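Local coordinates for protein acyl-CoA dehydrogenase FadE3 (Mycobacterium smegmatis, PDB 4IV6) that binds dihydroflavine-adenine dinucleotide as a four-chain flavoprotein of the acyl-CoA dehydrogenase family, at residues E12-T17 with K48-F53; S84-M89 with A250-G255; T93-L98 with P113-G118. All blocks are in the same frame, centred on the assembly; numbering follows the deposited sequence. Where two conformers were deposited one is given.

How the contacts relate
Contact 1 comes first along the chain and is complete before contact 2 opens. Contact 3 then falls within the long span that contact 2 bridges. Contacts 1 and 3 join helices of the N-terminal domain alone. Contact 2 ties that domain to the C-terminal one. The centre of contact 1 lies about 15 Å from the centres of contacts 2 and 3, which are themselves about 17 Å apart. The segment 48-53 links the three: Ile52 and Phe53 pack on Met89, and Lys48 NZ hydrogen-bonds Gly118 O. Helix 83-102 serves two contacts, meeting helix 234-270 of the C-terminal domain in contact 2 and helix 105-116 of its own domain in contact 3.

Contact 1 of 3, residues E12-T17 with K48-F53; sequences ETIVKT and KEIGIF
Ile50 meets Ile14 and Thr17, one helical turn apart on the helix beside it. This is apolar packing between two helices near the protein surface. Ile14 reaches over with its long branch. CG1 is anti to the backbone N (chi1 -178°), and this sends the terminal methyl toward residues 48-53. Ile14 CD1 ends 3.5 Å from Ile50 CG2 and 3.9 Å from Ile50 O. The two side chains cross at a slant, methyl against methyl. Ile50 was modelled in two conformers, and these distances hold for one of them. Thr17 adds a looser touch, with its CG2 4.3 Å from Ile50 CG1. The hydroxyl of Thr17 turns back on its own helix. Thr17 OG1 donates to Thr13 O at 2.9 Å, from above the carbonyl plane. Thr13 O also accepts from Thr17 N, so two donors grip it. The bond fixes the rotation of Thr17 and keeps its methyl on the side of Ile50. Ile50 is the last residue of its helix. Gly51 follows with positive phi (103°) and closes the helix with a Schellman motif, in which Gly51 N bonds Lys48 O at 3.0 Å. In the all-helical N-terminal domain the contact joins helices 9-26 and 41-50. Val18 and Phe21 extend the apolar surface under Ile50, while helix 68-81 packs on Ile14 through Cys70 and Val74.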
loop_
_atom_site.group_PDB
_atom_site.type_symbol
_atom_site.label_atom_id
_atom_site.label_comp_id
_atom_site.label_asym_id
_atom_site.label_seq_id
_atom_site.Cartn_x
_atom_site.Cartn_y
_atom_site.Cartn_z
ATOM N N GLU B 12 15.912 -21.973 25.962
ATOM C CA GLU B 12 15.704 -20.596 26.409
ATOM C C GLU B 12 17.040 -19.934 26.673
ATOM O O GLU B 12 17.263 -18.776 26.337
ATOM C CB GLU B 12 14.887 -20.560 27.712
ATOM C CG GLU B 12 13.488 -21.119 27.607
ATOM C CD GLU B 12 12.441 -20.091 27.192
ATOM O OE1 GLU B 12 12.744 -19.225 26.330
ATOM O OE2 GLU B 12 11.309 -20.166 27.739
ATOM N N THR B 13 17.921 -20.692 27.303
ATOM C CA THR B 13 19.235 -20.206 27.644
ATOM C C THR B 13 20.029 -19.807 26.404
ATOM O O THR B 13 20.697 -18.761 26.421
ATOM C CB THR B 13 19.998 -21.256 28.491
ATOM O OG1 THR B 13 19.355 -21.380 29.779
ATOM C CG2 THR B 13 21.447 -20.846 28.694
ATOM N N ILE B 14 19.994 -20.626 25.354
ATOM C CA ILE B 14 20.761 -20.307 24.134
ATOM C C ILE B 14 20.251 -18.975 23.543
ATOM O O ILE B 14 21.055 -18.107 23.192
ATOM C CB ILE B 14 20.789 -21.460 23.095
ATOM C CG1 ILE B 14 21.625 -21.114 21.863
ATOM C CG2 ILE B 14 19.431 -21.756 22.511
ATOM C CD1 ILE B 14 23.095 -20.934 22.157
ATOM N N VAL B 15 18.934 -18.794 23.487
ATOM C CA VAL B 15 18.369 -17.544 22.976
ATOM C C VAL B 15 18.895 -16.377 23.814
ATOM O O VAL B 15 19.376 -15.397 23.261
ATOM C CB VAL B 15 16.836 -17.581 22.957
ATOM C CG1 VAL B 15 16.275 -16.217 22.533
ATOM C CG2 VAL B 15 16.339 -18.665 22.001
ATOM N N LYS B 16 18.879 -16.511 25.148
ATOM C CA LYS B 16 19.372 -15.438 26.020
ATOM C C LYS B 16 20.845 -15.156 25.842
ATOM O O LYS B 16 21.281 -14.008 25.861
ATOM C CB LYS B 16 19.140 -15.759 27.487
ATOM C CG LYS B 16 17.680 -15.802 27.880
ATOM C CD LYS B 16 17.563 -16.032 29.368
ATOM C CE LYS B 16 16.345 -16.859 29.725
ATOM N NZ LYS B 16 15.118 -16.042 29.597
ATOM N N THR B 17 21.614 -16.224 25.697
ATOM C CA THR B 17 23.043 -16.114 25.461
ATOM C C THR B 17 23.329 -15.341 24.190
ATOM O O THR B 17 24.220 -14.496 24.162
ATOM C CB THR B 17 23.657 -17.513 25.377
ATOM O OG1 THR B 17 23.531 -18.109 26.668
ATOM C CG2 THR B 17 25.139 -17.458 24.989
ATOM N N LYS B 48 30.984 -19.523 16.974
ATOM C CA LYS B 48 31.389 -20.920 16.967
ATOM C C LYS B 48 31.379 -21.536 18.393
ATOM O O LYS B 48 30.815 -22.614 18.596
ATOM C CB LYS B 48 32.759 -21.077 16.330
ATOM C CG LYS B 48 32.806 -20.710 14.859
ATOM C CD LYS B 48 34.197 -20.928 14.305
ATOM C CE LYS B 48 34.249 -20.433 12.887
ATOM N NZ LYS B 48 35.477 -20.855 12.206
ATOM N N GLU B 49 31.972 -20.850 19.363
ATOM C CA GLU B 49 32.033 -21.345 20.750
ATOM C C GLU B 49 30.631 -21.521 21.367
ATOM O O GLU B 49 30.360 -22.479 22.077
ATOM C CB GLU B 49 32.862 -20.384 21.610
ATOM C CG GLU B 49 34.321 -20.251 21.160
ATOM C CD GLU B 49 35.063 -19.004 21.685
ATOM O OE1 GLU B 49 34.463 -18.129 22.376
ATOM O OE2 GLU B 49 36.278 -18.898 21.362
ATOM N N ILE B 50 29.762 -20.561 21.082
ATOM C CA ILE B 50 28.357 -20.581 21.514
ATOM C C ILE B 50 27.633 -21.830 20.994
ATOM O O ILE B 50 26.689 -22.291 21.599
ATOM C CB ILE B 50 27.618 -19.317 20.992
ATOM C CG1 ILE B 50 28.024 -18.090 21.798
ATOM C CG2 ILE B 50 26.098 -19.459 21.060
ATOM C CD1 ILE B 50 27.396 -16.821 21.282
ATOM N N GLY B 51 28.075 -22.366 19.853
ATOM C CA GLY B 51 27.403 -23.525 19.220
ATOM C C GLY B 51 26.520 -23.165 18.010
ATOM O O GLY B 51 25.762 -24.007 17.533
ATOM N N ILE B 52 26.623 -21.935 17.497
ATOM C CA ILE B 52 25.725 -21.458 16.431
ATOM C C ILE B 52 25.773 -22.342 15.160
ATOM O O ILE B 52 24.754 -22.560 14.458
ATOM C CB ILE B 52 26.068 -19.997 16.028
ATOM C CG1 ILE B 52 25.891 -19.003 17.177
ATOM C CG2 ILE B 52 25.244 -19.531 14.827
ATOM C CD1 ILE B 52 24.483 -18.905 17.716
ATOM N N PHE B 53 26.963 -22.848 14.843
ATOM C CA PHE B 53 27.138 -23.640 13.651
ATOM C C PHE B 53 26.721 -25.109 13.804
ATOM O O PHE B 53 26.788 -25.861 12.823
ATOM C CB PHE B 53 28.583 -23.492 13.143
ATOM C CG PHE B 53 28.876 -22.118 12.628
ATOM C CD1 PHE B 53 29.276 -21.116 13.476
ATOM C CD2 PHE B 53 28.712 -21.824 11.296
ATOM C CE1 PHE B 53 29.515 -19.826 13.007
ATOM C CE2 PHE B 53 28.942 -20.543 10.812
ATOM C CZ PHE B 53 29.342 -19.546 11.666
#

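Contact 2 of 3, residues S84-M89 with A250-G255; sequences SLAGAM and AARATG
The side chain of Arg252 is extended at chi2 (-170°), which carries it across to Ala86, and then bends at chi3 (-115°), which brings its flat end over Gly87. The aliphatic part makes the tightest touch, with Arg252 CG 3.5 Å from Ala86 CB. Arg252 CD follows at 4.1 Å from the same methyl. Beyond the bend the guanidinium lies flat against the backbone of the other helix. The bare CA of Gly87 sits over the centre of one face, 3.9 Å from Arg252 CZ. The two helices come close here, with Ala86 CA and Arg252 CA 6.5 Å apart. Small residues meeting a long one allow this buried fit between helix 83-102 of the N-terminal domain and helix 234-270 of the C-terminal domain. These are the two helical domains of the acyl-CoA dehydrogenase fold. The polar end of Arg252 is satisfied within the chain. Arg252 NH2 forms a salt bridge with Glu366, and NH1 hydrogen-bonds Gln248 OE1. The Arg252 side chain lies about 7 Å from the bound dihydroflavine-adenine dinucleotide.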
loop_
_atom_site.group_PDB
_atom_site.type_symbol
_atom_site.label_atom_id
_atom_site.label_comp_id
_atom_site.label_asym_id
_atom_site.label_seq_id
_atom_site.Cartn_x
_atom_site.Cartn_y
_atom_site.Cartn_z
ATOM N N SER B 84 24.147 -9.603 8.843
ATOM C CA SER B 84 25.273 -10.369 8.305
ATOM C C SER B 84 25.680 -11.576 9.186
ATOM O O SER B 84 26.168 -12.583 8.671
ATOM C CB SER B 84 26.488 -9.441 8.097
ATOM O OG SER B 84 26.221 -8.424 7.123
ATOM N N LEU B 85 25.537 -11.467 10.501
ATOM C CA LEU B 85 25.914 -12.574 11.376
ATOM C C LEU B 85 24.942 -13.754 11.253
ATOM O O LEU B 85 25.359 -14.930 11.327
ATOM C CB LEU B 85 26.054 -12.110 12.843
ATOM C CG LEU B 85 27.095 -11.004 13.078
ATOM C CD1 LEU B 85 27.120 -10.662 14.566
ATOM C CD2 LEU B 85 28.508 -11.396 12.627
ATOM N N ALA B 86 23.664 -13.474 11.020
ATOM C CA ALA B 86 22.717 -14.550 10.711
ATOM C C ALA B 86 23.045 -15.143 9.350
ATOM O O ALA B 86 23.014 -16.357 9.155
ATOM C CB ALA B 86 21.295 -14.019 10.753
ATOM N N GLY B 87 23.409 -14.288 8.411
ATOM C CA GLY B 87 23.769 -14.749 7.047
ATOM C C GLY B 87 24.971 -15.664 7.073
ATOM O O GLY B 87 25.080 -16.603 6.286
ATOM N N ALA B 88 25.879 -15.406 8.002
ATOM C CA ALA B 88 27.088 -16.217 8.151
ATOM C C ALA B 88 26.805 -17.679 8.400
ATOM O O ALA B 88 27.626 -18.534 8.035
ATOM C CB ALA B 88 27.947 -15.678 9.289
ATOM N N MET B 89 25.670 -17.981 9.029
ATOM C CA MET B 89 25.342 -19.371 9.416
ATOM C C MET B 89 24.139 -20.007 8.688
ATOM O O MET B 89 23.866 -21.184 8.873
ATOM C CB MET B 89 25.206 -19.490 10.952
ATOM C CG MET B 89 24.247 -18.503 11.613
ATOM S SD MET B 89 22.504 -18.980 11.491
ATOM C CE MET B 89 22.516 -20.493 12.366
ATOM N N ALA B 250 13.234 -15.718 6.911
ATOM C CA ALA B 250 12.138 -15.029 7.597
ATOM C C ALA B 250 12.590 -14.491 8.960
ATOM O O ALA B 250 12.262 -13.371 9.333
ATOM C CB ALA B 250 10.939 -15.937 7.752
ATOM N N ALA B 251 13.327 -15.302 9.706
ATOM C CA ALA B 251 13.893 -14.895 11.000
ATOM C C ALA B 251 14.888 -13.749 10.877
ATOM O O ALA B 251 14.929 -12.877 11.740
ATOM C CB ALA B 251 14.564 -16.083 11.682
ATOM N N ARG B 252 15.722 -13.751 9.829
ATOM C CA ARG B 252 16.563 -12.606 9.596
ATOM C C ARG B 252 15.781 -11.329 9.470
ATOM O O ARG B 252 16.200 -10.278 9.960
ATOM C CB ARG B 252 17.358 -12.729 8.310
ATOM C CG ARG B 252 18.683 -13.320 8.468
ATOM C CD ARG B 252 19.482 -13.172 7.184
ATOM N NE ARG B 252 19.727 -14.479 6.665
ATOM C CZ ARG B 252 20.219 -14.724 5.469
ATOM N NH1 ARG B 252 20.408 -15.968 5.137
ATOM N NH2 ARG B 252 20.520 -13.747 4.624
ATOM N N ALA B 253 14.671 -11.429 8.752
ATOM C CA ALA B 253 13.836 -10.292 8.458
ATOM C C ALA B 253 13.092 -9.834 9.723
ATOM O O ALA B 253 13.016 -8.642 9.995
ATOM C CB ALA B 253 12.888 -10.624 7.301
ATOM N N THR B 254 12.577 -10.754 10.539
ATOM C CA THR B 254 11.966 -10.300 11.770
ATOM C C THR B 254 12.989 -9.710 12.736
ATOM O O THR B 254 12.653 -8.839 13.505
ATOM C CB THR B 254 11.128 -11.359 12.490
ATOM O OG1 THR B 254 11.927 -12.508 12.794
ATOM C CG2 THR B 254 9.920 -11.710 11.658
ATOM N N GLY B 255 14.241 -10.149 12.649
ATOM C CA GLY B 255 15.303 -9.641 13.507
ATOM C C GLY B 255 15.665 -8.229 13.125
ATOM O O GLY B 255 15.747 -7.350 13.995
#

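Contact 3 of 3, residues T93-L98 with P113-G118; sequences TVVSKL and PRMATG
Met115 carries the contact with Val95 and Ser96, reaching from the last turn of helix 105-116. The run up to it begins at a kink in the helix at Pro113, whose N has no hydrogen to give; Arg114 N also makes no bond to the turn before. Arg114 NH1 bonds Lys110 O within its own helix. Met115 comes next and points at helix 83-102. Its chain is extended as far as the sulfur and then bends at chi3 (67°), which sets the terminal methyl against Ser96. Met115 CE is 3.4 Å from Ser96 OG and 3.9 Å from Ser96 N. It is also 4.1 Å from Val95 CG1, the branch anti to the backbone N, and the Val95 and Met115 side chains cross at about a right angle. The hydroxyl of Ser96 takes His92 O as its partner, within its own helix. This is a buried pairing of consecutive helices in the N-terminal domain, joined by a short turn. Strand 122-125 lies alongside, with Ala122 touching both Val95 and Met115. Further along, Ala116 packs on Ile57. Thr117 OG1 bonds back to Arg114 O at 3.1 Å, from above the carbonyl plane. Gly118 leaves the helix with positive phi (81°), and Gly118 N bonds Met115 O at 3.0 Å.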
loop_
_atom_site.group_PDB
_atom_site.type_symbol
_atom_site.label_atom_id
_atom_site.label_comp_id
_atom_site.label_asym_id
_atom_site.label_seq_id
_atom_site.Cartn_x
_atom_site.Cartn_y
_atom_site.Cartn_z
ATOM N N THR B 93 23.628 -24.016 7.918
ATOM C CA THR B 93 22.510 -24.784 8.484
ATOM C C THR B 93 21.768 -25.624 7.419
ATOM O O THR B 93 21.431 -26.796 7.633
ATOM C CB THR B 93 21.503 -23.857 9.187
ATOM O OG1 THR B 93 22.203 -22.941 10.063
ATOM C CG2 THR B 93 20.517 -24.669 9.978
ATOM N N VAL B 94 21.514 -25.019 6.277
ATOM C CA VAL B 94 20.827 -25.724 5.209
ATOM C C VAL B 94 21.661 -26.936 4.782
ATOM O O VAL B 94 21.120 -28.021 4.632
ATOM C CB VAL B 94 20.514 -24.787 4.034
ATOM C CG1 VAL B 94 19.931 -25.555 2.872
ATOM C CG2 VAL B 94 19.534 -23.695 4.478
ATOM N N VAL B 95 22.981 -26.765 4.631
ATOM C CA VAL B 95 23.833 -27.900 4.242
ATOM C C VAL B 95 23.825 -28.966 5.327
ATOM O O VAL B 95 23.779 -30.168 5.008
ATOM C CB VAL B 95 25.294 -27.496 3.933
ATOM C CG1 VAL B 95 26.146 -28.724 3.641
ATOM C CG2 VAL B 95 25.342 -26.533 2.769
ATOM N N SER B 96 23.882 -28.544 6.600
ATOM C CA SER B 96 23.782 -29.469 7.714
ATOM C C SER B 96 22.538 -30.336 7.548
ATOM O O SER B 96 22.589 -31.554 7.670
ATOM C CB SER B 96 23.758 -28.750 9.080
ATOM O OG SER B 96 24.938 -28.008 9.343
ATOM N N LYS B 97 21.410 -29.712 7.261
ATOM C CA LYS B 97 20.165 -30.458 7.092
ATOM C C LYS B 97 20.177 -31.397 5.891
ATOM O O LYS B 97 19.689 -32.521 5.971
ATOM C CB LYS B 97 19.001 -29.470 6.988
ATOM C CG LYS B 97 17.617 -30.104 6.901
ATOM C CD LYS B 97 17.148 -30.625 8.246
ATOM C CE LYS B 97 15.708 -31.102 8.167
ATOM N NZ LYS B 97 15.282 -31.740 9.446
ATOM N N LEU B 98 20.683 -30.932 4.752
ATOM C CA LEU B 98 20.780 -31.793 3.583
ATOM C C LEU B 98 21.614 -33.063 3.849
ATOM O O LEU B 98 21.244 -34.161 3.416
ATOM C CB LEU B 98 21.368 -31.049 2.394
ATOM C CG LEU B 98 20.483 -29.944 1.845
ATOM C CD1 LEU B 98 21.204 -29.255 0.699
ATOM C CD2 LEU B 98 19.124 -30.473 1.421
ATOM N N PRO B 113 30.667 -33.547 12.260
ATOM C CA PRO B 113 31.328 -33.186 13.519
ATOM C C PRO B 113 32.124 -31.872 13.473
ATOM O O PRO B 113 32.013 -31.062 14.390
ATOM C CB PRO B 113 32.228 -34.410 13.814
ATOM C CG PRO B 113 31.519 -35.547 13.148
ATOM C CD PRO B 113 31.030 -34.916 11.846
ATOM N N ARG B 114 32.878 -31.629 12.403
ATOM C CA ARG B 114 33.605 -30.380 12.278
ATOM C C ARG B 114 32.695 -29.217 11.887
ATOM O O ARG B 114 32.986 -28.070 12.204
ATOM C CB ARG B 114 34.728 -30.498 11.272
ATOM C CG ARG B 114 35.906 -31.328 11.741
ATOM C CD ARG B 114 36.917 -31.388 10.615
ATOM N NE ARG B 114 36.407 -32.199 9.505
ATOM C CZ ARG B 114 36.714 -32.018 8.221
ATOM N NH1 ARG B 114 36.204 -32.839 7.290
ATOM N NH2 ARG B 114 37.513 -31.017 7.855
ATOM N N MET B 115 31.591 -29.504 11.221
ATOM C CA MET B 115 30.591 -28.458 10.958
ATOM C C MET B 115 29.935 -27.954 12.241
ATOM O O MET B 115 29.718 -26.765 12.405
ATOM C CB MET B 115 29.538 -28.945 9.975
ATOM C CG MET B 115 30.071 -29.004 8.555
ATOM S SD MET B 115 28.907 -29.698 7.377
ATOM C CE MET B 115 27.650 -28.423 7.396
ATOM N N ALA B 116 29.632 -28.855 13.159
ATOM C CA ALA B 116 28.933 -28.471 14.394
ATOM C C ALA B 116 29.713 -27.488 15.238
ATOM O O ALA B 116 29.114 -26.681 15.932
ATOM C CB ALA B 116 28.573 -29.699 15.197
ATOM N N THR B 117 31.043 -27.554 15.179
ATOM C CA THR B 117 31.909 -26.646 15.930
ATOM C C THR B 117 32.265 -25.384 15.175
ATOM O O THR B 117 32.854 -24.459 15.731
ATOM C CB THR B 117 33.245 -27.318 16.282
ATOM O OG1 THR B 117 33.939 -27.680 15.082
ATOM C CG2 THR B 117 33.001 -28.545 17.135
ATOM N N GLY B 118 31.908 -25.340 13.899
ATOM C CA GLY B 118 32.339 -24.266 13.046
ATOM C C GLY B 118 33.750 -24.440 12.506
ATOM O O GLY B 118 34.176 -23.606 11.750
#